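PDB 5N4B: dual function macrocyclase-peptidase POPB, which acts as both a macrocyclase and a serine peptidase, cleaving precursor peptides after proline and cyclising them in the biosynthesis of amanitin toxins. Local coordinates for residues D22-A27 with V32-P37; K280-K285 with G498-S503; G542-K547 with P630-Y635; L609-F614 with A619-Y624. The protein carries 1 engineered substitution. All blocks are in the same frame, centred on the assembly; numbering follows the deposited sequence.

Contact 1 of 4, residues D22-A27 with V32-P37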
loop_
_atom_site.group_PDB
_atom_site.type_symbol
_atom_site.label_atom_id
_atom_site.label_comp_id
_atom_site.label_asym_id
_atom_site.label_seq_id
_atom_site.Cartn_x
_atom_site.Cartn_y
_atom_site.Cartn_z
ATOM N N ASP A 22 7.683 -1.514 32.991
ATOM C CA ASP A 22 8.849 -1.048 32.269
ATOM C C ASP A 22 9.127 0.376 32.701
ATOM O O ASP A 22 8.193 1.156 32.898
ATOM C CB ASP A 22 8.589 -1.039 30.762
ATOM C CG ASP A 22 8.240 -2.413 30.218
ATOM O OD1 ASP A 22 9.124 -3.286 30.315
ATOM O OD2 ASP A 22 7.125 -2.568 29.650
ATOM N N THR A 23 10.408 0.710 32.840
ATOM C CA THR A 23 10.817 2.041 33.258
ATOM C C THR A 23 11.495 2.741 32.094
ATOM O O THR A 23 12.409 2.197 31.468
ATOM C CB THR A 23 11.718 1.989 34.497
ATOM O OG1 THR A 23 10.972 1.420 35.579
ATOM C CG2 THR A 23 12.176 3.401 34.883
ATOM N N TYR A 24 10.987 3.926 31.778
ATOM C CA TYR A 24 11.472 4.778 30.703
ATOM C C TYR A 24 12.110 6.026 31.293
ATOM O O TYR A 24 11.848 6.398 32.439
ATOM C CB TYR A 24 10.305 5.179 29.770
ATOM C CG TYR A 24 9.705 4.012 29.022
ATOM C CD1 TYR A 24 8.744 3.228 29.610
ATOM C CD2 TYR A 24 10.118 3.703 27.735
ATOM C CE1 TYR A 24 8.206 2.142 28.933
ATOM C CE2 TYR A 24 9.584 2.629 27.047
ATOM C CZ TYR A 24 8.649 1.854 27.651
ATOM O OH TYR A 24 8.137 0.799 26.955
ATOM N N GLN A 25 12.971 6.636 30.505
ATOM C CA GLN A 25 13.561 7.933 30.837
ATOM C C GLN A 25 12.864 9.053 30.080
ATOM O O GLN A 25 12.783 9.015 28.845
ATOM C CB GLN A 25 15.055 7.965 30.530
ATOM C CG GLN A 25 15.873 6.906 31.224
ATOM C CD GLN A 25 15.701 6.928 32.743
ATOM O OE1 GLN A 25 15.607 5.867 33.376
ATOM N NE2 GLN A 25 15.634 8.129 33.328
ATOM N N SER A 26 12.370 10.048 30.820
ATOM C CA SER A 26 11.737 11.252 30.296
ATOM C C SER A 26 12.652 12.449 30.497
ATOM O O SER A 26 13.212 12.640 31.581
ATOM C CB SER A 26 10.449 11.502 31.067
ATOM O OG SER A 26 9.972 12.805 30.946
ATOM N N ALA A 27 12.783 13.293 29.482
ATOM C CA ALA A 27 13.614 14.469 29.683
ATOM C C ALA A 27 13.010 15.381 30.732
ATOM O O ALA A 27 13.742 15.918 31.581
ATOM C CB ALA A 27 13.839 15.193 28.360
ATOM N N VAL A 32 10.231 7.189 34.557
ATOM C CA VAL A 32 8.785 7.026 34.474
ATOM C C VAL A 32 8.463 5.538 34.482
ATOM O O VAL A 32 8.770 4.842 33.502
ATOM C CB VAL A 32 8.198 7.686 33.219
ATOM C CG1 VAL A 32 6.687 7.425 33.159
ATOM C CG2 VAL A 32 8.520 9.156 33.189
ATOM N N PRO A 33 7.894 4.998 35.559
ATOM C CA PRO A 33 7.460 3.596 35.523
ATOM C C PRO A 33 6.141 3.482 34.776
ATOM O O PRO A 33 5.220 4.274 34.986
ATOM C CB PRO A 33 7.306 3.229 37.011
ATOM C CG PRO A 33 6.889 4.511 37.638
ATOM C CD PRO A 33 7.566 5.634 36.853
ATOM N N VAL A 34 6.083 2.537 33.849
ATOM C CA VAL A 34 4.930 2.329 32.986
ATOM C C VAL A 34 4.482 0.884 33.174
ATOM O O VAL A 34 5.095 -0.040 32.640
ATOM C CB VAL A 34 5.278 2.607 31.511
ATOM C CG1 VAL A 34 4.057 2.343 30.615
ATOM C CG2 VAL A 34 5.759 4.050 31.338
ATOM N N PRO A 35 3.409 0.647 33.922
ATOM C CA PRO A 35 2.894 -0.730 34.029
ATOM C C PRO A 35 2.480 -1.220 32.651
ATOM O O PRO A 35 1.891 -0.470 31.874
ATOM C CB PRO A 35 1.672 -0.580 34.930
ATOM C CG PRO A 35 1.974 0.666 35.760
ATOM C CD PRO A 35 2.634 1.594 34.756
ATOM N N ASP A 36 2.751 -2.506 32.382
ATOM C CA ASP A 36 2.329 -3.165 31.139
ATOM C C ASP A 36 1.660 -4.483 31.528
ATOM O O ASP A 36 2.193 -5.573 31.287
ATOM C CB ASP A 36 3.495 -3.364 30.175
ATOM C CG ASP A 36 3.046 -3.510 28.687
ATOM O OD1 ASP A 36 2.065 -2.832 28.277
ATOM O OD2 ASP A 36 3.701 -4.266 27.934
ATOM N N PRO A 37 0.461 -4.409 32.115
ATOM C CA PRO A 37 -0.200 -5.610 32.630
ATOM C C PRO A 37 -0.575 -6.589 31.559
ATOM O O PRO A 37 -0.897 -7.746 31.872
ATOM C CB PRO A 37 -1.450 -5.056 33.350
ATOM C CG PRO A 37 -1.658 -3.722 32.746
ATOM C CD PRO A 37 -0.290 -3.190 32.422
HETATM O O HOH W 1 6.308 -4.556 28.350
#
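Y24 and V34 make the main apolar contact between the segments, meeting diagonally because the direct partner of Y24 is V32. CG of Y24 is anti to its carbonyl carbon (chi1 -65°), which leans the ring back along its strand until Y24 CD1 comes 3.5 Å from V34 CG2. V34 turns this methyl toward the ring and holds CG1 anti to its own backbone N. Further along the same face, V32 CG2 lies 3.7 Å from S26 CB, while S26 OG has a probable hydrogen-bond partner in D634 OD1 of helix 630-636.

Four backbone hydrogen bonds identify the arrangement as an antiparallel beta hairpin near the N-terminus, with 144° between the strand directions. D22 with V34 and Y24 with V32 are hydrogen-bonded pairs; T23 with P33, whose side chains point to the other face, is the non-hydrogen-bonded pair between them. The shortest of the bonds runs from V34 N to D22 O at 2.7 Å.

Beyond the strand pairing, two carboxylates approach with their planes 49° apart. D22 OD2 and D36 OD2 are separated by 4.2 Å, a spacing that would be costly for two negative charges. Water 1 donates to both, at 2.5 Å from D22 OD2 and 2.7 Å from D36 OD2. K672 adds a salt bridge to D36 OD2 and probably offsets part of the repulsion, while H20 binds D22 OD1.

Contact 2 of 4, residues K280-K285 with G498-S503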
loop_
_atom_site.group_PDB
_atom_site.type_symbol
_atom_site.label_atom_id
_atom_site.label_comp_id
_atom_site.label_asym_id
_atom_site.label_seq_id
_atom_site.Cartn_x
_atom_site.Cartn_y
_atom_site.Cartn_z
ATOM N N LYS A 280 17.805 3.617 5.100
ATOM C CA LYS A 280 18.066 3.339 6.532
ATOM C C LYS A 280 16.810 3.311 7.400
ATOM O O LYS A 280 16.892 2.863 8.551
ATOM C CB LYS A 280 19.066 4.346 7.101
ATOM C CG LYS A 280 18.597 5.770 7.154
ATOM C CD LYS A 280 19.577 6.616 7.938
ATOM C CE LYS A 280 19.059 8.047 8.056
ATOM N NZ LYS A 280 20.038 8.887 8.831
ATOM N N ASP A 281 15.682 3.772 6.896
ATOM C CA ASP A 281 14.425 3.941 7.627
ATOM C C ASP A 281 13.325 4.196 6.588
ATOM O O ASP A 281 13.538 3.947 5.390
ATOM C CB ASP A 281 14.555 5.107 8.632
ATOM C CG ASP A 281 14.870 6.446 7.987
ATOM O OD1 ASP A 281 14.542 6.697 6.830
ATOM O OD2 ASP A 281 15.465 7.346 8.647
ATOM N N THR A 282 12.158 4.643 7.011
ATOM C CA THR A 282 11.052 4.885 6.123
ATOM C C THR A 282 10.897 6.266 5.678
ATOM O O THR A 282 9.874 6.642 5.142
ATOM C CB THR A 282 9.728 4.442 6.753
ATOM O OG1 THR A 282 9.530 5.106 7.978
ATOM C CG2 THR A 282 9.745 3.044 6.937
ATOM N N SER A 283 11.883 7.076 5.948
ATOM C CA SER A 283 11.930 8.353 5.494
ATOM C C SER A 283 12.289 8.069 3.992
ATOM O O SER A 283 12.920 7.059 3.605
ATOM C CB SER A 283 12.964 9.235 6.197
ATOM O OG SER A 283 14.196 9.086 5.646
ATOM N N LYS A 284 11.894 8.980 3.241
ATOM C CA LYS A 284 12.120 8.943 1.836
ATOM C C LYS A 284 13.504 9.477 1.440
ATOM O O LYS A 284 13.685 10.154 0.458
ATOM C CB LYS A 284 11.048 9.778 1.183
ATOM C CG LYS A 284 9.678 9.274 1.481
ATOM C CD LYS A 284 9.504 7.939 0.825
ATOM C CE LYS A 284 8.789 8.113 -0.496
ATOM N NZ LYS A 284 9.065 7.124 -1.549
ATOM N N LYS A 285 14.483 9.122 2.224
ATOM C CA LYS A 285 15.854 9.505 1.951
ATOM C C LYS A 285 16.635 8.268 1.566
ATOM O O LYS A 285 16.456 7.272 2.126
ATOM C CB LYS A 285 16.517 10.201 3.129
ATOM C CG LYS A 285 15.872 11.489 3.606
ATOM C CD LYS A 285 16.582 12.017 4.849
ATOM C CE LYS A 285 16.045 13.355 5.277
ATOM N NZ LYS A 285 14.730 13.314 5.938
ATOM N N GLY A 498 -2.544 8.715 7.186
ATOM C CA GLY A 498 -1.966 9.782 7.982
ATOM C C GLY A 498 -0.504 9.631 8.349
ATOM O O GLY A 498 -0.119 9.871 9.495
ATOM N N GLY A 499 0.309 9.204 7.426
ATOM C CA GLY A 499 1.709 9.009 7.741
ATOM C C GLY A 499 2.514 8.564 6.528
ATOM O O GLY A 499 1.993 8.188 5.461
ATOM N N PHE A 500 3.825 8.590 6.731
ATOM C CA PHE A 500 4.811 7.951 5.860
ATOM C C PHE A 500 4.872 8.578 4.467
ATOM O O PHE A 500 5.433 7.966 3.536
ATOM C CB PHE A 500 4.621 6.442 5.785
ATOM C CG PHE A 500 4.791 5.743 7.117
ATOM C CD1 PHE A 500 6.082 5.407 7.560
ATOM C CD2 PHE A 500 3.709 5.439 7.930
ATOM C CE1 PHE A 500 6.277 4.779 8.759
ATOM C CE2 PHE A 500 3.903 4.796 9.182
ATOM C CZ PHE A 500 5.195 4.439 9.581
ATOM N N ALA A 501 4.375 9.809 4.336
ATOM C CA ALA A 501 4.295 10.477 3.041
ATOM C C ALA A 501 3.409 9.726 2.061
ATOM O O ALA A 501 3.499 9.933 0.838
ATOM C CB ALA A 501 5.691 10.740 2.453
ATOM N N THR A 502 2.509 8.868 2.544
ATOM C CA THR A 502 1.539 8.168 1.710
ATOM C C THR A 502 0.365 9.117 1.488
ATOM O O THR A 502 -0.178 9.685 2.430
ATOM C CB THR A 502 1.117 6.886 2.405
ATOM O OG1 THR A 502 2.296 6.062 2.548
ATOM C CG2 THR A 502 0.039 6.154 1.628
ATOM N N SER A 503 0.008 9.312 0.233
ATOM C CA SER A 503 -1.097 10.179 -0.146
ATOM C C SER A 503 -2.416 9.421 -0.105
ATOM O O SER A 503 -2.523 8.286 -0.600
ATOM C CB SER A 503 -0.851 10.726 -1.547
ATOM O OG SER A 503 0.187 11.685 -1.501
HETATM O O HOH W 2 7.589 5.930 3.753
#
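T282 and F500 meet because each first torsion turns the right group across the gap: T282 OG1 sits between its own backbone N and carbonyl carbon (chi1 57°), and the F500 ring swings out anti to its carbonyl carbon (chi1 -62°). This contact joins two domains, a loop of the beta-propeller between strands 273-279 and 287-292 and a loop of the alpha/beta-hydrolase domain after strand 492-495. The latter contains a type I' beta turn from G499 to T502, closed by T502 N to G499 O at 3.0 Å, with F500 and A501 at its corners. From that corner the ring presents its edge to the threonine, T282 OG1 lying in the ring plane 3.4 Å from F500 CE1. The same hydroxyl is hydrogen-bonded to S622 and to A619 O, and W620 meets the F500 ring edge-to-face. The F500 side chain is about 7 Å from that of A578, the engineered alanine at the catalytic serine position. In the propeller loop D281 OD1 accepts from S283 N in an Asx turn, and from S283 OG as well. Water 2 ties the two backbones together, donating to T282 O at 2.8 Å and to F500 O at 3.0 Å.

Contact 3 of 4, residues G542-K547 with P630-Y635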
loop_
_atom_site.group_PDB
_atom_site.type_symbol
_atom_site.label_atom_id
_atom_site.label_comp_id
_atom_site.label_asym_id
_atom_site.label_seq_id
_atom_site.Cartn_x
_atom_site.Cartn_y
_atom_site.Cartn_z
ATOM N N GLY A 542 3.267 16.217 10.100
ATOM C CA GLY A 542 2.663 15.210 10.943
ATOM C C GLY A 542 3.579 14.035 11.141
ATOM O O GLY A 542 3.284 12.937 10.700
ATOM N N ARG A 543 4.712 14.261 11.802
ATOM C CA ARG A 543 5.772 13.277 11.903
ATOM C C ARG A 543 6.594 13.551 13.160
ATOM O O ARG A 543 6.892 14.700 13.454
ATOM C CB ARG A 543 6.682 13.473 10.662
ATOM C CG ARG A 543 7.778 12.490 10.470
ATOM C CD ARG A 543 8.495 12.654 9.108
ATOM N NE ARG A 543 9.320 13.865 9.045
ATOM C CZ ARG A 543 9.655 14.532 7.933
ATOM N NH1 ARG A 543 9.231 14.159 6.704
ATOM N NH2 ARG A 543 10.433 15.603 8.071
ATOM N N ARG A 544 6.971 12.501 13.884
ATOM C CA ARG A 544 7.836 12.665 15.048
ATOM C C ARG A 544 7.227 13.690 16.000
ATOM O O ARG A 544 6.107 13.499 16.472
ATOM C CB ARG A 544 9.303 12.940 14.632
ATOM C CG ARG A 544 9.936 11.694 13.966
ATOM C CD ARG A 544 11.312 11.935 13.343
ATOM N NE ARG A 544 12.243 12.459 14.315
ATOM C CZ ARG A 544 12.989 11.695 15.110
ATOM N NH1 ARG A 544 12.914 10.368 15.066
ATOM N NH2 ARG A 544 13.820 12.276 15.959
ATOM N N GLU A 545 7.915 14.786 16.310
ATOM C CA GLU A 545 7.350 15.695 17.299
ATOM C C GLU A 545 6.059 16.388 16.863
ATOM O O GLU A 545 5.371 16.939 17.735
ATOM C CB GLU A 545 8.385 16.726 17.755
ATOM C CG GLU A 545 8.706 17.791 16.749
ATOM C CD GLU A 545 9.831 17.432 15.791
ATOM O OE1 GLU A 545 10.207 16.239 15.648
ATOM O OE2 GLU A 545 10.364 18.392 15.172
ATOM N N THR A 546 5.731 16.407 15.573
ATOM C CA THR A 546 4.480 16.992 15.109
ATOM C C THR A 546 3.401 15.953 14.799
ATOM O O THR A 546 2.383 16.297 14.191
ATOM C CB THR A 546 4.703 17.822 13.838
ATOM O OG1 THR A 546 5.150 16.978 12.796
ATOM C CG2 THR A 546 5.721 18.970 14.028
ATOM N N LYS A 547 3.605 14.692 15.189
ATOM C CA LYS A 547 2.633 13.645 14.861
ATOM C C LYS A 547 1.256 13.957 15.421
ATOM O O LYS A 547 0.246 13.540 14.842
ATOM C CB LYS A 547 3.126 12.285 15.397
ATOM C CG LYS A 547 2.340 11.097 14.846
ATOM C CD LYS A 547 2.734 10.833 13.377
ATOM C CE LYS A 547 1.597 10.453 12.509
ATOM N NZ LYS A 547 2.052 10.479 11.063
ATOM N N PRO A 630 15.065 10.235 25.717
ATOM C CA PRO A 630 14.190 10.942 26.672
ATOM C C PRO A 630 13.372 12.086 26.119
ATOM O O PRO A 630 12.206 12.276 26.531
ATOM C CB PRO A 630 15.180 11.412 27.758
ATOM C CG PRO A 630 16.263 10.365 27.730
ATOM C CD PRO A 630 16.407 9.975 26.282
ATOM N N GLU A 631 13.960 12.885 25.222
ATOM C CA GLU A 631 13.241 14.006 24.625
ATOM C C GLU A 631 12.099 13.523 23.721
ATOM O O GLU A 631 11.110 14.247 23.505
ATOM C CB GLU A 631 14.229 14.868 23.822
ATOM C CG GLU A 631 15.286 15.598 24.658
ATOM C CD GLU A 631 16.383 14.689 25.253
ATOM O OE1 GLU A 631 16.708 13.616 24.673
ATOM O OE2 GLU A 631 16.937 15.077 26.315
ATOM N N GLU A 632 12.252 12.339 23.150
ATOM C CA GLU A 632 11.280 11.836 22.200
ATOM C C GLU A 632 10.186 11.063 22.922
ATOM O O GLU A 632 8.988 11.225 22.613
ATOM C CB GLU A 632 12.010 11.030 21.134
ATOM C CG GLU A 632 13.054 11.898 20.373
ATOM C CD GLU A 632 13.804 11.227 19.265
ATOM O OE1 GLU A 632 13.487 10.091 18.890
ATOM O OE2 GLU A 632 14.748 11.891 18.726
ATOM N N PHE A 633 10.570 10.278 23.949
ATOM C CA PHE A 633 9.596 9.721 24.885
ATOM C C PHE A 633 8.576 10.783 25.297
ATOM O O PHE A 633 7.371 10.530 25.383
ATOM C CB PHE A 633 10.300 9.127 26.115
ATOM C CG PHE A 633 9.351 8.606 27.137
ATOM C CD1 PHE A 633 8.862 9.440 28.139
ATOM C CD2 PHE A 633 8.901 7.297 27.112
ATOM C CE1 PHE A 633 7.981 8.974 29.070
ATOM C CE2 PHE A 633 7.986 6.840 28.078
ATOM C CZ PHE A 633 7.537 7.676 29.016
ATOM N N ASP A 634 9.034 12.001 25.548
ATOM C CA ASP A 634 8.137 13.017 26.084
ATOM C C ASP A 634 7.025 13.434 25.134
ATOM O O ASP A 634 5.975 13.896 25.596
ATOM C CB ASP A 634 8.915 14.238 26.555
ATOM C CG ASP A 634 9.589 14.007 27.877
ATOM O OD1 ASP A 634 9.384 12.990 28.584
ATOM O OD2 ASP A 634 10.377 14.905 28.221
ATOM N N TYR A 635 7.209 13.340 23.816
ATOM C CA TYR A 635 6.096 13.585 22.907
ATOM C C TYR A 635 5.390 12.310 22.457
ATOM O O TYR A 635 4.227 12.378 22.053
ATOM C CB TYR A 635 6.515 14.452 21.716
ATOM C CG TYR A 635 7.589 13.934 20.794
ATOM C CD1 TYR A 635 7.359 12.899 19.906
ATOM C CD2 TYR A 635 8.823 14.553 20.729
ATOM C CE1 TYR A 635 8.356 12.463 19.033
ATOM C CE2 TYR A 635 9.802 14.151 19.836
ATOM C CZ TYR A 635 9.563 13.098 18.969
ATOM O OH TYR A 635 10.535 12.676 18.067
HETATM O O HOH W 3 15.040 9.351 16.752
HETATM O O HOH W 4 12.221 14.628 17.353
#
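R544 and E632 form a salt bridge, R544 NH2 standing 2.9 Å from E632 OE2. As a hydrogen bond it is weak, bent to 130° at the hydrogen; the guanidinium and carboxylate planes stand nearly perpendicular. Water 3 supplies a second link between the groups: it accepts from R544 NH1 at 2.9 Å and donates to E632 OE1 at 2.7 Å. Both ends are anchored further, R544 NH1 by I621 O and E632 OE1 by the backbone N of N626.

The contact lies in the alpha/beta-hydrolase domain, where the loop leading into helix 548-563 meets helix 630-636. In that loop T546 N binds R543 O and K547 N binds R544 O, so a tight turn brings the backbone around E545 up to the helix. Y635 receives it. With its CG placed between the backbone N and the carbonyl carbon (chi1 61°), the tyrosine ring folds over its own helix and is sandwiched, E632 O near the rim of one face and E545 CA over the centre of the opposite face. The latter is a CH-pi contact, E545 CA being 3.6 Å from the ring centroid and 3° off the normal. Outward from this, E545 CB packs 3.6 Å from Y635 CE2. The phenol oxygen, Y635 OH, lies above one face of the R544 guanidinium and is 2.7 Å from water 4; that water donates to E545 OE1.

Contact 4 of 4, residues L609-F614 with A619-Y624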
loop_
_atom_site.group_PDB
_atom_site.type_symbol
_atom_site.label_atom_id
_atom_site.label_comp_id
_atom_site.label_asym_id
_atom_site.label_seq_id
_atom_site.Cartn_x
_atom_site.Cartn_y
_atom_site.Cartn_z
ATOM N N LEU A 609 5.176 2.904 22.723
ATOM C CA LEU A 609 6.395 2.772 23.508
ATOM C C LEU A 609 7.225 1.560 23.133
ATOM O O LEU A 609 8.434 1.575 23.362
ATOM C CB LEU A 609 6.113 2.749 25.015
ATOM C CG LEU A 609 5.481 4.007 25.576
ATOM C CD1 LEU A 609 5.267 3.856 27.054
ATOM C CD2 LEU A 609 6.305 5.216 25.277
ATOM N N LYS A 610 6.627 0.542 22.503
ATOM C CA LYS A 610 7.344 -0.698 22.194
ATOM C C LYS A 610 7.318 -1.068 20.709
ATOM O O LYS A 610 7.828 -2.130 20.350
ATOM C CB LYS A 610 6.804 -1.865 23.047
ATOM C CG LYS A 610 6.967 -1.710 24.578
ATOM C CD LYS A 610 6.565 -3.006 25.386
ATOM C CE LYS A 610 7.506 -4.164 25.129
ATOM N NZ LYS A 610 7.222 -5.361 26.021
ATOM N N PHE A 611 6.786 -0.222 19.834
ATOM C CA PHE A 611 6.628 -0.610 18.433
ATOM C C PHE A 611 7.962 -0.996 17.798
ATOM O O PHE A 611 7.994 -1.823 16.880
ATOM C CB PHE A 611 5.992 0.538 17.620
ATOM C CG PHE A 611 6.915 1.750 17.442
ATOM C CD1 PHE A 611 7.827 1.790 16.418
ATOM C CD2 PHE A 611 6.891 2.814 18.333
ATOM C CE1 PHE A 611 8.724 2.849 16.269
ATOM C CE2 PHE A 611 7.783 3.853 18.207
ATOM C CZ PHE A 611 8.686 3.899 17.156
ATOM N N HIS A 612 9.062 -0.384 18.240
ATOM C CA HIS A 612 10.362 -0.600 17.629
ATOM C C HIS A 612 11.020 -1.893 18.067
ATOM O O HIS A 612 12.101 -2.203 17.551
ATOM C CB HIS A 612 11.270 0.591 17.891
ATOM C CG HIS A 612 11.542 0.836 19.327
ATOM N ND1 HIS A 612 10.544 0.908 20.272
ATOM C CD2 HIS A 612 12.704 1.082 19.982
ATOM C CE1 HIS A 612 11.078 1.127 21.462
ATOM N NE2 HIS A 612 12.386 1.250 21.310
ATOM N N LYS A 613 10.395 -2.639 18.960
ATOM C CA LYS A 613 10.924 -3.901 19.485
ATOM C C LYS A 613 10.396 -5.125 18.750
ATOM O O LYS A 613 10.768 -6.251 19.099
ATOM C CB LYS A 613 10.584 -4.026 20.961
ATOM C CG LYS A 613 11.088 -2.924 21.900
ATOM C CD LYS A 613 12.541 -2.730 21.793
ATOM C CE LYS A 613 13.110 -2.019 23.012
ATOM N NZ LYS A 613 14.575 -2.267 23.031
ATOM N N PHE A 614 9.544 -4.960 17.737
ATOM C CA PHE A 614 8.875 -6.079 17.068
ATOM C C PHE A 614 9.061 -5.942 15.568
ATOM O O PHE A 614 8.898 -4.845 15.010
ATOM C CB PHE A 614 7.374 -6.087 17.414
ATOM C CG PHE A 614 7.129 -6.323 18.841
ATOM C CD1 PHE A 614 6.998 -7.602 19.317
ATOM C CD2 PHE A 614 7.049 -5.272 19.716
ATOM C CE1 PHE A 614 6.823 -7.835 20.668
ATOM C CE2 PHE A 614 6.871 -5.472 21.058
ATOM C CZ PHE A 614 6.742 -6.765 21.536
ATOM N N ALA A 619 12.154 0.648 11.832
ATOM C CA ALA A 619 12.138 1.542 10.669
ATOM C C ALA A 619 11.173 2.690 10.841
ATOM O O ALA A 619 11.301 3.702 10.129
ATOM C CB ALA A 619 11.784 0.751 9.434
ATOM N N TRP A 620 10.210 2.586 11.761
ATOM C CA TRP A 620 9.234 3.648 11.963
ATOM C C TRP A 620 9.681 4.702 12.977
ATOM O O TRP A 620 8.910 5.623 13.272
ATOM C CB TRP A 620 7.896 3.074 12.414
ATOM C CG TRP A 620 7.399 1.929 11.635
ATOM C CD1 TRP A 620 7.665 1.606 10.339
ATOM C CD2 TRP A 620 6.551 0.910 12.151
ATOM N NE1 TRP A 620 7.022 0.433 10.015
ATOM C CE2 TRP A 620 6.323 -0.008 11.116
ATOM C CE3 TRP A 620 5.962 0.691 13.392
ATOM C CZ2 TRP A 620 5.532 -1.151 11.310
ATOM C CZ3 TRP A 620 5.192 -0.432 13.587
ATOM C CH2 TRP A 620 4.995 -1.335 12.571
ATOM N N ILE A 621 10.874 4.590 13.533
ATOM C CA ILE A 621 11.406 5.667 14.353
ATOM C C ILE A 621 11.447 6.979 13.577
ATOM O O ILE A 621 11.244 8.050 14.162
ATOM C CB ILE A 621 12.768 5.255 14.916
ATOM C CG1 ILE A 621 12.546 4.198 16.005
ATOM C CG2 ILE A 621 13.492 6.449 15.471
ATOM C CD1 ILE A 621 13.859 3.522 16.453
ATOM N N SER A 622 11.672 6.933 12.261
ATOM C CA SER A 622 11.649 8.167 11.480
ATOM C C SER A 622 10.256 8.776 11.413
ATOM O O SER A 622 10.128 9.960 11.079
ATOM C CB SER A 622 12.175 7.903 10.079
ATOM O OG SER A 622 11.442 6.903 9.452
ATOM N N GLU A 623 9.212 8.004 11.705
ATOM C CA GLU A 623 7.835 8.455 11.713
ATOM C C GLU A 623 7.310 8.860 13.078
ATOM O O GLU A 623 6.575 9.842 13.184
ATOM C CB GLU A 623 6.901 7.377 11.162
ATOM C CG GLU A 623 5.500 7.871 10.847
ATOM C CD GLU A 623 5.404 8.828 9.629
ATOM O OE1 GLU A 623 6.400 8.945 8.898
ATOM O OE2 GLU A 623 4.326 9.464 9.452
ATOM N N TYR A 624 7.659 8.125 14.125
ATOM C CA TYR A 624 7.081 8.298 15.458
ATOM C C TYR A 624 8.053 8.865 16.487
ATOM O O TYR A 624 7.591 9.329 17.540
ATOM C CB TYR A 624 6.564 6.949 15.967
ATOM C CG TYR A 624 5.561 6.246 15.085
ATOM C CD1 TYR A 624 4.534 6.940 14.526
ATOM C CD2 TYR A 624 5.648 4.890 14.845
ATOM C CE1 TYR A 624 3.606 6.319 13.706
ATOM C CE2 TYR A 624 4.737 4.249 14.038
ATOM C CZ TYR A 624 3.713 4.982 13.471
ATOM O OH TYR A 624 2.870 4.259 12.681
#
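W620 is the first residue of 619-624 to touch F611, in a part of the alpha/beta-hydrolase domain where the loop after strand 598-602 runs into helix 621-624. The two side chains run past one another in opposing senses, W620 CE3 coming within 3.7 Å of F611 CD1. F611 belongs to a short 3-10 segment, 611-613, and its CG sits between the backbone N and the carbonyl carbon (chi1 69°), which carries the ring into the bend between W620 and Y624. The W620 side chain is about 7 Å from that of A578, the engineered residue at the catalytic serine position, and about 8 Å from that of D662 of the charge relay; its place is consistent with the tryptophan that lines the proline pocket in other prolyl oligopeptidases. The helix starts here, W620 O accepting from both E623 N and Y624 N.

I621 comes next, its backbone N at the edge of the F611 ring. Its CG1 branch reaches 4.0 Å from F611 CZ, and the terminal CD1 rests 4.2 Å from H612 CB, so that the histidine meets this patch through its CB.

Y624 completes the wall in a T-shaped stack, directing its edge at the face of F611 with ring centroids 5.2 Å apart and planes at 80°. At the far end of the tyrosine, Y624 OH is bound by N579, next in sequence to A578. Y624 CD2 stands over the centre of the F611 ring, 3.8 Å above its plane.

Contact 1 comes first in the chain, contact 2 joins residues 280-285 to 498-503, and contact 4 falls within the sequence span that contact 3 brackets, 542-547 to 630-635. Contacts 3 and 4 have centres 12 Å apart in the hydrolase domain, joined by R544 N with E623 O. Contact 2, its centre about 13 Å from that of contact 4, is the bridge to the propeller; E623 OE2 connects all three by binding F500 N and K547 NZ. The N-terminal hairpin of contact 1 is centred about 28 Å from the centre of contact 2 yet rests on helix 630-636 and L609. The chain's start thus packs on the hydrolase domain, while the propeller loop meets that domain close to the catalytic centre.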